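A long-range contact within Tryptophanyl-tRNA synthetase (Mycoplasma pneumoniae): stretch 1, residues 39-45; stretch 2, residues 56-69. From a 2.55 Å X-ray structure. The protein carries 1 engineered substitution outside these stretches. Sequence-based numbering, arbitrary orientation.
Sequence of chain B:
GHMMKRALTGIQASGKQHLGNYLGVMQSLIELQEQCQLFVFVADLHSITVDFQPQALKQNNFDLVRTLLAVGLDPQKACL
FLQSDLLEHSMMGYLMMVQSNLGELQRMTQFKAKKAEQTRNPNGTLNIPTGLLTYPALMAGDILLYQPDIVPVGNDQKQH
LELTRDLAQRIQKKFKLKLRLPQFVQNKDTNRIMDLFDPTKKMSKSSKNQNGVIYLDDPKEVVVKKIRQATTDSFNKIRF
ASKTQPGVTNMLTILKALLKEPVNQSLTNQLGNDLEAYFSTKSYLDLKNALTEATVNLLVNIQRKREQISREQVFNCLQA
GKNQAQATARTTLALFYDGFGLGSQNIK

Stretch 1 (39-45) FVFVADL
Stretch 2 56-69: ALKQNNFDLVRTLL

Stretch 1 enters as a β-strand, residues 39-42, and stretch 2 is helical throughout, 56-69, with phi near -60 and psi near -45. The helix packs across the strand at 9.4 Å between axes. Their N-to-C directions differ by 149°, so they run roughly antiparallel. V40 therefore lies nearest L68 (CA to CA 9.5 Å), and V42 nearest N61 (CA to CA 6.6 Å). No hydrogen bond crosses the contact. Packing holds it together and buries 304 Å², both sides summed.

F39 (phi/psi -122/128, chi1 m) does not reach the helix. V40 (-139/137, chi1 t) points toward it. V40 CG1 lies 4.2 Å from CD1 of L68, which is extended in the m,t rotamer. F41 (-142/157, chi1 p) points away, in keeping with the alternation of a strand.

V42 (-88/109, chi1 t) is the centre of the contact, with 87 Å² covered. V42 CG2 packs 3.7 Å from L64 CD2 and 4.0 Å from V65 CG2. L64 is t,p and V65 is t. V42 CG1 lies 3.5 Å from N61 OD1, a van der Waals approach. V42 CG1 also lies 3.8 Å from L64 CD2, so both methyls touch L64. A compact branched side chain suits this place.

A43 (-78/65) turns away from the helix. D44 N donates a hydrogen bond to V42 O at 2.9 Å across this turn. D44 (-71/-8, chi1 p) points toward the helix. D44 CB lies 3.7 Å from N61 ND2 and 4.1 Å from L57 CD2. Both carboxylate oxygens are hydrogen-bonded elsewhere in the structure, so the buried acid is satisfied. L45 (-84/-19, m,t) points away.

In the helix, L57 (chi1 t, chi2 -114°), N61, L64 and L68 point toward stretch 1, at spacings of three or four residues; V65 points sideways. N61 (chi1 m, chi2 -13°) is the polar member of this row.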

ATOM      1  N   PHE B  39      10.266   4.472 -20.298  1.00 21.04           N
ATOM      2  CA  PHE B  39       9.033   4.123 -19.617  1.00 19.88           C
ATOM      3  C   PHE B  39       8.514   5.390 -18.982  1.00 20.19           C
ATOM      4  O   PHE B  39       9.248   6.079 -18.272  1.00 24.77           O
ATOM      5  CB  PHE B  39       9.294   3.085 -18.526  1.00 24.20           C
ATOM      6  CG  PHE B  39       9.421   1.689 -19.043  1.00 28.22           C
ATOM      7  CD1 PHE B  39       8.288   0.950 -19.356  1.00 26.73           C
ATOM      8  CD2 PHE B  39      10.676   1.116 -19.235  1.00 29.35           C
ATOM      9  CE1 PHE B  39       8.400  -0.342 -19.853  1.00 32.94           C
ATOM     10  CE2 PHE B  39      10.802  -0.176 -19.731  1.00 31.98           C
ATOM     11  CZ  PHE B  39       9.662  -0.908 -20.040  1.00 35.38           C
ATOM     12  N   VAL B  40       7.251   5.697 -19.253  1.00 16.88           N
ATOM     13  CA  VAL B  40       6.605   6.877 -18.706  1.00 15.13           C
ATOM     14  C   VAL B  40       5.178   6.525 -18.287  1.00 16.26           C
ATOM     15  O   VAL B  40       4.462   5.831 -19.015  1.00 22.77           O
ATOM     16  CB  VAL B  40       6.557   8.002 -19.751  1.00  7.83           C
ATOM     17  CG1 VAL B  40       5.964   9.271 -19.137  1.00  7.84           C
ATOM     18  CG2 VAL B  40       7.942   8.251 -20.272  1.00 12.62           C
ATOM     19  N   PHE B  41       4.753   7.003 -17.125  1.00  9.80           N
ATOM     20  CA  PHE B  41       3.403   6.705 -16.676  1.00 11.87           C
ATOM     21  C   PHE B  41       2.708   7.866 -15.970  1.00 13.15           C
ATOM     22  O   PHE B  41       3.349   8.782 -15.440  1.00  9.22           O
ATOM     23  CB  PHE B  41       3.395   5.470 -15.754  1.00  8.12           C
ATOM     24  CG  PHE B  41       4.143   5.665 -14.460  1.00 10.35           C
ATOM     25  CD1 PHE B  41       5.523   5.468 -14.394  1.00 16.86           C
ATOM     26  CD2 PHE B  41       3.469   6.066 -13.307  1.00 15.33           C
ATOM     27  CE1 PHE B  41       6.224   5.669 -13.200  1.00 12.27           C
ATOM     28  CE2 PHE B  41       4.158   6.270 -12.105  1.00 17.14           C
ATOM     29  CZ  PHE B  41       5.537   6.070 -12.053  1.00 17.14           C
ATOM     30  N   VAL B  42       1.382   7.811 -15.991  1.00 11.38           N
ATOM     31  CA  VAL B  42       0.543   8.801 -15.346  1.00 15.12           C
ATOM     32  C   VAL B  42       0.402   8.257 -13.931  1.00 13.82           C
ATOM     33  O   VAL B  42      -0.265   7.254 -13.709  1.00 12.71           O
ATOM     34  CB  VAL B  42      -0.835   8.862 -16.034  1.00 21.08           C
ATOM     35  CG1 VAL B  42      -1.770   9.815 -15.282  1.00 23.62           C
ATOM     36  CG2 VAL B  42      -0.657   9.297 -17.478  1.00 18.15           C
ATOM     37  N   ALA B  43       1.043   8.918 -12.977  1.00 14.37           N
ATOM     38  CA  ALA B  43       1.023   8.466 -11.594  1.00 18.94           C
ATOM     39  C   ALA B  43      -0.264   8.793 -10.807  1.00 18.88           C
ATOM     40  O   ALA B  43      -0.233   9.531  -9.820  1.00 15.86           O
ATOM     41  CB  ALA B  43       2.248   9.024 -10.879  1.00 18.36           C
ATOM     42  N   ASP B  44      -1.383   8.212 -11.231  1.00 20.29           N
ATOM     43  CA  ASP B  44      -2.673   8.456 -10.585  1.00 22.80           C
ATOM     44  C   ASP B  44      -2.836   7.844  -9.193  1.00 22.98           C
ATOM     45  O   ASP B  44      -3.824   8.109  -8.513  1.00 25.58           O
ATOM     46  CB  ASP B  44      -3.817   7.985 -11.486  1.00 19.09           C
ATOM     47  CG  ASP B  44      -3.708   6.515 -11.862  1.00 24.78           C
ATOM     48  OD1 ASP B  44      -4.747   5.938 -12.240  1.00 23.89           O
ATOM     49  OD2 ASP B  44      -2.594   5.939 -11.796  1.00 21.12           O
ATOM     50  N   LEU B  45      -1.882   7.021  -8.772  1.00 22.70           N
ATOM     51  CA  LEU B  45      -1.936   6.422  -7.440  1.00 19.73           C
ATOM     52  C   LEU B  45      -1.346   7.427  -6.450  1.00 19.47           C
ATOM     53  O   LEU B  45      -1.580   7.343  -5.246  1.00 25.65           O
ATOM     54  CB  LEU B  45      -1.156   5.100  -7.407  1.00 15.08           C
ATOM     55  CG  LEU B  45      -1.765   3.975  -8.259  1.00 15.87           C
ATOM     56  CD1 LEU B  45      -0.897   2.745  -8.168  1.00 19.02           C
ATOM     57  CD2 LEU B  45      -3.180   3.654  -7.791  1.00  9.77           C
ATOM     58  N   ALA B  56     -12.748  14.451 -11.841  1.00 21.40           N
ATOM     59  CA  ALA B  56     -11.588  15.269 -12.164  1.00 22.99           C
ATOM     60  C   ALA B  56     -10.377  14.398 -12.469  1.00 26.20           C
ATOM     61  O   ALA B  56      -9.614  14.695 -13.383  1.00 24.20           O
ATOM     62  CB  ALA B  56     -11.277  16.210 -11.003  1.00 14.54           C
ATOM     63  N   LEU B  57     -10.209  13.326 -11.698  1.00 26.89           N
ATOM     64  CA  LEU B  57      -9.085  12.413 -11.875  1.00 27.85           C
ATOM     65  C   LEU B  57      -9.141  11.840 -13.292  1.00 25.57           C
ATOM     66  O   LEU B  57      -8.169  11.911 -14.041  1.00 23.35           O
ATOM     67  CB  LEU B  57      -9.158  11.297 -10.815  1.00 25.78           C
ATOM     68  CG  LEU B  57      -7.962  10.396 -10.443  1.00 31.42           C
ATOM     69  CD1 LEU B  57      -8.265   8.976 -10.860  1.00 31.77           C
ATOM     70  CD2 LEU B  57      -6.668  10.878 -11.090  1.00 34.41           C
ATOM     71  N   LYS B  58     -10.292  11.294 -13.664  1.00 30.39           N
ATOM     72  CA  LYS B  58     -10.477  10.713 -14.991  1.00 28.58           C
ATOM     73  C   LYS B  58     -10.154  11.718 -16.088  1.00 26.67           C
ATOM     74  O   LYS B  58      -9.398  11.418 -17.014  1.00 30.47           O
ATOM     75  CB  LYS B  58     -11.918  10.221 -15.154  1.00 26.13           C
ATOM     76  CG  LYS B  58     -12.096   8.741 -14.865  1.00 35.24           C
ATOM     77  CD  LYS B  58     -13.469   8.431 -14.275  1.00 37.97           C
ATOM     78  CE  LYS B  58     -14.610   8.838 -15.190  1.00 37.37           C
ATOM     79  NZ  LYS B  58     -15.916   8.539 -14.548  1.00 28.41           N
ATOM     80  N   GLN B  59     -10.724  12.911 -15.978  1.00 20.93           N
ATOM     81  CA  GLN B  59     -10.501  13.943 -16.974  1.00 21.47           C
ATOM     82  C   GLN B  59      -9.020  14.297 -17.094  1.00 25.57           C
ATOM     83  O   GLN B  59      -8.489  14.411 -18.204  1.00 22.94           O
ATOM     84  CB  GLN B  59     -11.321  15.191 -16.631  1.00 20.23           C
ATOM     85  CG  GLN B  59     -11.166  16.353 -17.619  1.00 30.69           C
ATOM     86  CD  GLN B  59     -11.287  15.920 -19.077  1.00 34.88           C
ATOM     87  OE1 GLN B  59     -12.117  15.080 -19.423  1.00 35.26           O
ATOM     88  NE2 GLN B  59     -10.463  16.505 -19.936  1.00 33.73           N
ATOM     89  N   ASN B  60      -8.356  14.446 -15.950  1.00 23.54           N
ATOM     90  CA  ASN B  60      -6.940  14.790 -15.910  1.00 24.20           C
ATOM     91  C   ASN B  60      -6.030  13.695 -16.473  1.00 29.10           C
ATOM     92  O   ASN B  60      -5.122  13.995 -17.253  1.00 24.81           O
ATOM     93  CB  ASN B  60      -6.528  15.139 -14.479  1.00 19.27           C
ATOM     94  CG  ASN B  60      -7.048  16.498 -14.033  1.00 22.08           C
ATOM     95  OD1 ASN B  60      -6.911  16.871 -12.863  1.00 31.29           O
ATOM     96  ND2 ASN B  60      -7.638  17.251 -14.964  1.00 17.28           N
ATOM     97  N   ASN B  61      -6.259  12.439 -16.077  1.00 27.16           N
ATOM     98  CA  ASN B  61      -5.451  11.327 -16.591  1.00 31.15           C
ATOM     99  C   ASN B  61      -5.509  11.349 -18.121  1.00 30.73           C
ATOM    100  O   ASN B  61      -4.501  11.163 -18.803  1.00 32.81           O
ATOM    101  CB  ASN B  61      -5.966   9.972 -16.075  1.00 23.80           C
ATOM    102  CG  ASN B  61      -5.716   9.772 -14.587  1.00 25.42           C
ATOM    103  OD1 ASN B  61      -4.950  10.512 -13.968  1.00 20.76           O
ATOM    104  ND2 ASN B  61      -6.356   8.757 -14.008  1.00 23.63           N
ATOM    105  N   PHE B  62      -6.701  11.585 -18.651  1.00 30.14           N
ATOM    106  CA  PHE B  62      -6.902  11.664 -20.088  1.00 28.94           C
ATOM    107  C   PHE B  62      -6.121  12.866 -20.637  1.00 26.33           C
ATOM    108  O   PHE B  62      -5.362  12.746 -21.597  1.00 27.23           O
ATOM    109  CB  PHE B  62      -8.408  11.803 -20.377  1.00 27.19           C
ATOM    110  CG  PHE B  62      -8.733  12.333 -21.753  1.00 24.23           C
ATOM    111  CD1 PHE B  62      -9.287  13.599 -21.908  1.00 28.77           C
ATOM    112  CD2 PHE B  62      -8.508  11.561 -22.889  1.00 26.98           C
ATOM    113  CE1 PHE B  62      -9.617  14.090 -23.176  1.00 28.52           C
ATOM    114  CE2 PHE B  62      -8.832  12.040 -24.159  1.00 25.13           C
ATOM    115  CZ  PHE B  62      -9.390  13.308 -24.301  1.00 23.44           C
ATOM    116  N   ASP B  63      -6.306  14.020 -20.013  1.00 24.19           N
ATOM    117  CA  ASP B  63      -5.630  15.232 -20.449  1.00 27.03           C
ATOM    118  C   ASP B  63      -4.097  15.144 -20.439  1.00 27.29           C
ATOM    119  O   ASP B  63      -3.435  15.742 -21.290  1.00 25.74           O
ATOM    120  CB  ASP B  63      -6.080  16.426 -19.599  1.00 33.29           C
ATOM    121  CG  ASP B  63      -7.501  16.871 -19.912  1.00 39.66           C
ATOM    122  OD1 ASP B  63      -7.927  16.742 -21.081  1.00 39.55           O
ATOM    123  OD2 ASP B  63      -8.189  17.368 -18.990  1.00 42.93           O
ATOM    124  N   LEU B  64      -3.531  14.412 -19.482  1.00 24.08           N
ATOM    125  CA  LEU B  64      -2.080  14.283 -19.418  1.00 22.42           C
ATOM    126  C   LEU B  64      -1.556  13.461 -20.594  1.00 23.19           C
ATOM    127  O   LEU B  64      -0.555  13.823 -21.202  1.00 23.67           O
ATOM    128  CB  LEU B  64      -1.640  13.630 -18.103  1.00 22.07           C
ATOM    129  CG  LEU B  64      -0.127  13.576 -17.844  1.00 19.91           C
ATOM    130  CD1 LEU B  64       0.448  14.982 -17.745  1.00 21.85           C
ATOM    131  CD2 LEU B  64       0.130  12.831 -16.563  1.00 22.38           C
ATOM    132  N   VAL B  65      -2.234  12.360 -20.912  1.00 23.70           N
ATOM    133  CA  VAL B  65      -1.806  11.520 -22.018  1.00 23.35           C
ATOM    134  C   VAL B  65      -1.796  12.319 -23.306  1.00 23.66           C
ATOM    135  O   VAL B  65      -0.880  12.182 -24.116  1.00 29.37           O
ATOM    136  CB  VAL B  65      -2.711  10.285 -22.198  1.00 23.76           C
ATOM    137  CG1 VAL B  65      -2.308   9.526 -23.448  1.00 17.71           C
ATOM    138  CG2 VAL B  65      -2.574   9.368 -20.996  1.00 17.38           C
ATOM    139  N   ARG B  66      -2.809  13.153 -23.503  1.00 23.51           N
ATOM    140  CA  ARG B  66      -2.853  13.972 -24.703  1.00 20.90           C
ATOM    141  C   ARG B  66      -1.695  14.971 -24.732  1.00 24.61           C
ATOM    142  O   ARG B  66      -1.079  15.182 -25.777  1.00 24.82           O
ATOM    143  CB  ARG B  66      -4.187  14.706 -24.804  1.00 25.54           C
ATOM    144  CG  ARG B  66      -5.322  13.836 -25.329  1.00 32.18           C
ATOM    145  CD  ARG B  66      -6.488  14.693 -25.769  1.00 37.83           C
ATOM    146  NE  ARG B  66      -6.932  15.588 -24.706  1.00 40.55           N
ATOM    147  CZ  ARG B  66      -7.768  16.604 -24.887  1.00 44.51           C
ATOM    148  NH1 ARG B  66      -8.119  17.368 -23.860  1.00 43.97           N
ATOM    149  NH2 ARG B  66      -8.246  16.861 -26.099  1.00 48.64           N
ATOM    150  N   THR B  67      -1.389  15.581 -23.591  1.00 24.09           N
ATOM    151  CA  THR B  67      -0.286  16.531 -23.529  1.00 23.11           C
ATOM    152  C   THR B  67       1.037  15.849 -23.886  1.00 23.14           C
ATOM    153  O   THR B  67       1.823  16.370 -24.680  1.00 22.86           O
ATOM    154  CB  THR B  67      -0.155  17.157 -22.125  1.00 24.41           C
ATOM    155  OG1 THR B  67      -1.312  17.957 -21.845  1.00 27.52           O
ATOM    156  CG2 THR B  67       1.084  18.033 -22.046  1.00 16.11           C
ATOM    157  N   LEU B  68       1.277  14.678 -23.303  1.00 20.18           N
ATOM    158  CA  LEU B  68       2.510  13.941 -23.562  1.00 21.92           C
ATOM    159  C   LEU B  68       2.656  13.572 -25.034  1.00 20.18           C
ATOM    160  O   LEU B  68       3.762  13.558 -25.571  1.00 21.70           O
ATOM    161  CB  LEU B  68       2.574  12.687 -22.687  1.00 18.81           C
ATOM    162  CG  LEU B  68       2.651  12.979 -21.185  1.00 16.24           C
ATOM    163  CD1 LEU B  68       2.705  11.680 -20.397  1.00 16.25           C
ATOM    164  CD2 LEU B  68       3.884  13.833 -20.904  1.00 19.84           C
ATOM    165  N   LEU B  69       1.535  13.274 -25.681  1.00 25.02           N
ATOM    166  CA  LEU B  69       1.538  12.934 -27.099  1.00 22.61           C
ATOM    167  C   LEU B  69       1.723  14.214 -27.912  1.00 22.06           C
ATOM    168  O   LEU B  69       2.569  14.275 -28.807  1.00 19.00           O
ATOM    169  CB  LEU B  69       0.222  12.253 -27.485  1.00 25.36           C
ATOM    170  CG  LEU B  69       0.143  10.720 -27.503  1.00 29.24           C
ATOM    171  CD1 LEU B  69       0.982  10.123 -26.404  1.00 30.66           C
ATOM    172  CD2 LEU B  69      -1.314  10.290 -27.360  1.00 30.18           C
TER